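Local structure of nucleoporin nup120 (Schizosaccharomyces pombe, 4GQ2) at residues A60-S65 with S71-W76. The protein is a structural constituent of the nuclear pore complex, whose components can also serve as docking partners for transiently associated nuclear transport factors. Residues are numbered along the deposited sequence; the frame is centred on the assembly and turned at random.
Sequences AGVYTS and SQTLRW
Trp-76 lays one face of its indole over the backbone of Ala-60 and Gly-61, on the neighbouring strand of a beta hairpin. Gly-61 N sits 3.3 Å above the plane, over the ring centre, and Ala-60 C lies above the same face nearer the rim. With CG tucked between N and C (chi1 59°), the ring folds across to the partner strand. Gly-61 suits this cover: a beta carbon on it would run into NE1. The same two residues form a hydrogen-bonded antiparallel pair, Trp-76 N to Gly-61 O at 2.9 Å and Gly-61 N to Trp-76 O at 3.2 Å. With alanine at Trp-76 the backbone bonds are likely to survive, but the Ala-60–Gly-61 peptide would probably lose its cover and Phe-118, whose ring meets the indole, its mate. On the other face of the hairpin Ala-60 CB stands 3.4 Å from Arg-75 NH2, over one face of the guanidinium. The arginine chain, bent at chi2 (71°), crosses Val-62 at about a right angle, CD lying 3.8 Å from Val-62 CG1; its NH2 bonds Ser-77 OG and Tyr-536 O, and NH1 bonds Lys-539 O. Farther along, Tyr-63 and Leu-74 exchange two more backbone bonds, and Ser-65 N reaches Gln-72 O at 3.0 Å. Thr-73 CG2 meets Val-62 CG2 at 3.9 Å, while its hydroxyl bonds Asp-526. Strand 59-64 is an edge strand of its five-stranded sheet, probably a blade of the beta-propeller domain. Its hold on strand 73-79 combines a backbone ladder with an indole on one face and, on the other, a buried guanidinium whose charge is probably eased by carbonyl and hydroxyl oxygens.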
loop_
_atom_site.group_PDB
_atom_site.type_symbol
_atom_site.label_atom_id
_atom_site.label_comp_id
_atom_site.label_asym_id
_atom_site.label_seq_id
_atom_site.Cartn_x
_atom_site.Cartn_y
_atom_site.Cartn_z
ATOM N N ALA A 60 2.974 -19.332 22.865
ATOM C CA ALA A 60 2.663 -17.904 22.795
ATOM C C ALA A 60 1.438 -17.575 23.621
ATOM O O ALA A 60 0.605 -18.446 23.885
ATOM C CB ALA A 60 2.437 -17.472 21.345
ATOM N N GLY A 61 1.332 -16.306 24.013
ATOM C CA GLY A 61 0.168 -15.801 24.721
ATOM C C GLY A 61 0.218 -14.292 24.835
ATOM O O GLY A 61 1.221 -13.671 24.485
ATOM N N VAL A 62 -0.876 -13.694 25.298
ATOM C CA VAL A 62 -0.864 -12.270 25.602
ATOM C C VAL A 62 -1.353 -12.043 27.028
ATOM O O VAL A 62 -2.340 -12.634 27.462
ATOM C CB VAL A 62 -1.596 -11.352 24.554
ATOM C CG1 VAL A 62 -1.620 -11.957 23.154
ATOM C CG2 VAL A 62 -2.995 -10.967 24.998
ATOM N N TYR A 63 -0.626 -11.193 27.741
ATOM C CA TYR A 63 -0.906 -10.860 29.125
ATOM C C TYR A 63 -1.322 -9.404 29.234
ATOM O O TYR A 63 -0.695 -8.521 28.641
ATOM C CB TYR A 63 0.340 -11.106 29.981
ATOM C CG TYR A 63 0.181 -10.698 31.421
ATOM C CD1 TYR A 63 -0.544 -11.490 32.310
ATOM C CD2 TYR A 63 0.752 -9.513 31.899
ATOM C CE1 TYR A 63 -0.697 -11.121 33.637
ATOM C CE2 TYR A 63 0.607 -9.134 33.223
ATOM C CZ TYR A 63 -0.120 -9.940 34.087
ATOM O OH TYR A 63 -0.274 -9.579 35.406
ATOM N N THR A 64 -2.367 -9.151 30.014
ATOM C CA THR A 64 -2.823 -7.784 30.241
ATOM C C THR A 64 -2.619 -7.343 31.699
ATOM O O THR A 64 -3.092 -8.003 32.627
ATOM C CB THR A 64 -4.282 -7.579 29.758
ATOM O OG1 THR A 64 -4.697 -6.234 30.025
ATOM C CG2 THR A 64 -5.244 -8.570 30.427
ATOM N N SER A 65 -1.884 -6.243 31.878
ATOM C CA SER A 65 -1.651 -5.635 33.194
ATOM C C SER A 65 -2.841 -4.744 33.534
ATOM O O SER A 65 -2.750 -3.511 33.489
ATOM C CB SER A 65 -0.360 -4.806 33.194
ATOM O OG SER A 65 0.734 -5.518 32.644
ATOM N N SER A 71 -4.097 -0.093 30.891
ATOM C CA SER A 71 -3.497 -1.425 30.751
ATOM C C SER A 71 -2.520 -1.552 29.584
ATOM O O SER A 71 -2.780 -1.063 28.483
ATOM C CB SER A 71 -4.587 -2.484 30.592
ATOM O OG SER A 71 -5.612 -2.318 31.552
ATOM N N GLN A 72 -1.394 -2.210 29.835
ATOM C CA GLN A 72 -0.527 -2.648 28.750
ATOM C C GLN A 72 -0.865 -4.098 28.417
ATOM O O GLN A 72 -1.065 -4.919 29.315
ATOM C CB GLN A 72 0.955 -2.485 29.099
ATOM C CG GLN A 72 1.845 -2.373 27.864
ATOM C CD GLN A 72 3.190 -1.715 28.132
ATOM O OE1 GLN A 72 3.726 -1.785 29.240
ATOM N NE2 GLN A 72 3.745 -1.073 27.106
ATOM N N THR A 73 -0.958 -4.392 27.122
ATOM C CA THR A 73 -1.294 -5.727 26.646
ATOM C C THR A 73 -0.137 -6.233 25.792
ATOM O O THR A 73 0.169 -5.675 24.740
ATOM C CB THR A 73 -2.626 -5.739 25.866
ATOM O OG1 THR A 73 -3.656 -5.139 26.663
ATOM C CG2 THR A 73 -3.039 -7.151 25.525
ATOM N N LEU A 74 0.514 -7.285 26.274
ATOM C CA LEU A 74 1.774 -7.736 25.707
ATOM C C LEU A 74 1.687 -9.131 25.123
ATOM O O LEU A 74 1.157 -10.048 25.748
ATOM C CB LEU A 74 2.878 -7.680 26.766
ATOM C CG LEU A 74 3.139 -6.311 27.410
ATOM C CD1 LEU A 74 4.173 -6.447 28.519
ATOM C CD2 LEU A 74 3.575 -5.276 26.372
ATOM N N ARG A 75 2.225 -9.289 23.923
ATOM C CA ARG A 75 2.235 -10.578 23.276
ATOM C C ARG A 75 3.640 -11.163 23.272
ATOM O O ARG A 75 4.570 -10.582 22.705
ATOM C CB ARG A 75 1.657 -10.467 21.862
ATOM C CG ARG A 75 2.097 -11.545 20.888
ATOM C CD ARG A 75 1.506 -12.911 21.193
ATOM N NE ARG A 75 2.222 -13.912 20.407
ATOM C CZ ARG A 75 1.757 -14.473 19.297
ATOM N NH1 ARG A 75 0.546 -14.167 18.843
ATOM N NH2 ARG A 75 2.512 -15.349 18.641
ATOM N N TRP A 76 3.778 -12.318 23.922
ATOM C CA TRP A 76 5.048 -13.025 23.995
ATOM C C TRP A 76 5.034 -14.216 23.102
ATOM O O TRP A 76 3.991 -14.833 22.884
ATOM C CB TRP A 76 5.364 -13.456 25.423
ATOM C CG TRP A 76 4.336 -14.372 26.051
ATOM C CD1 TRP A 76 3.196 -14.005 26.756
ATOM C CD2 TRP A 76 4.335 -15.843 26.070
ATOM N NE1 TRP A 76 2.508 -15.112 27.193
ATOM C CE2 TRP A 76 3.133 -16.243 26.819
ATOM C CE3 TRP A 76 5.173 -16.831 25.566
ATOM C CZ2 TRP A 76 2.803 -17.582 27.033
ATOM C CZ3 TRP A 76 4.836 -18.182 25.793
ATOM C CH2 TRP A 76 3.680 -18.546 26.505
#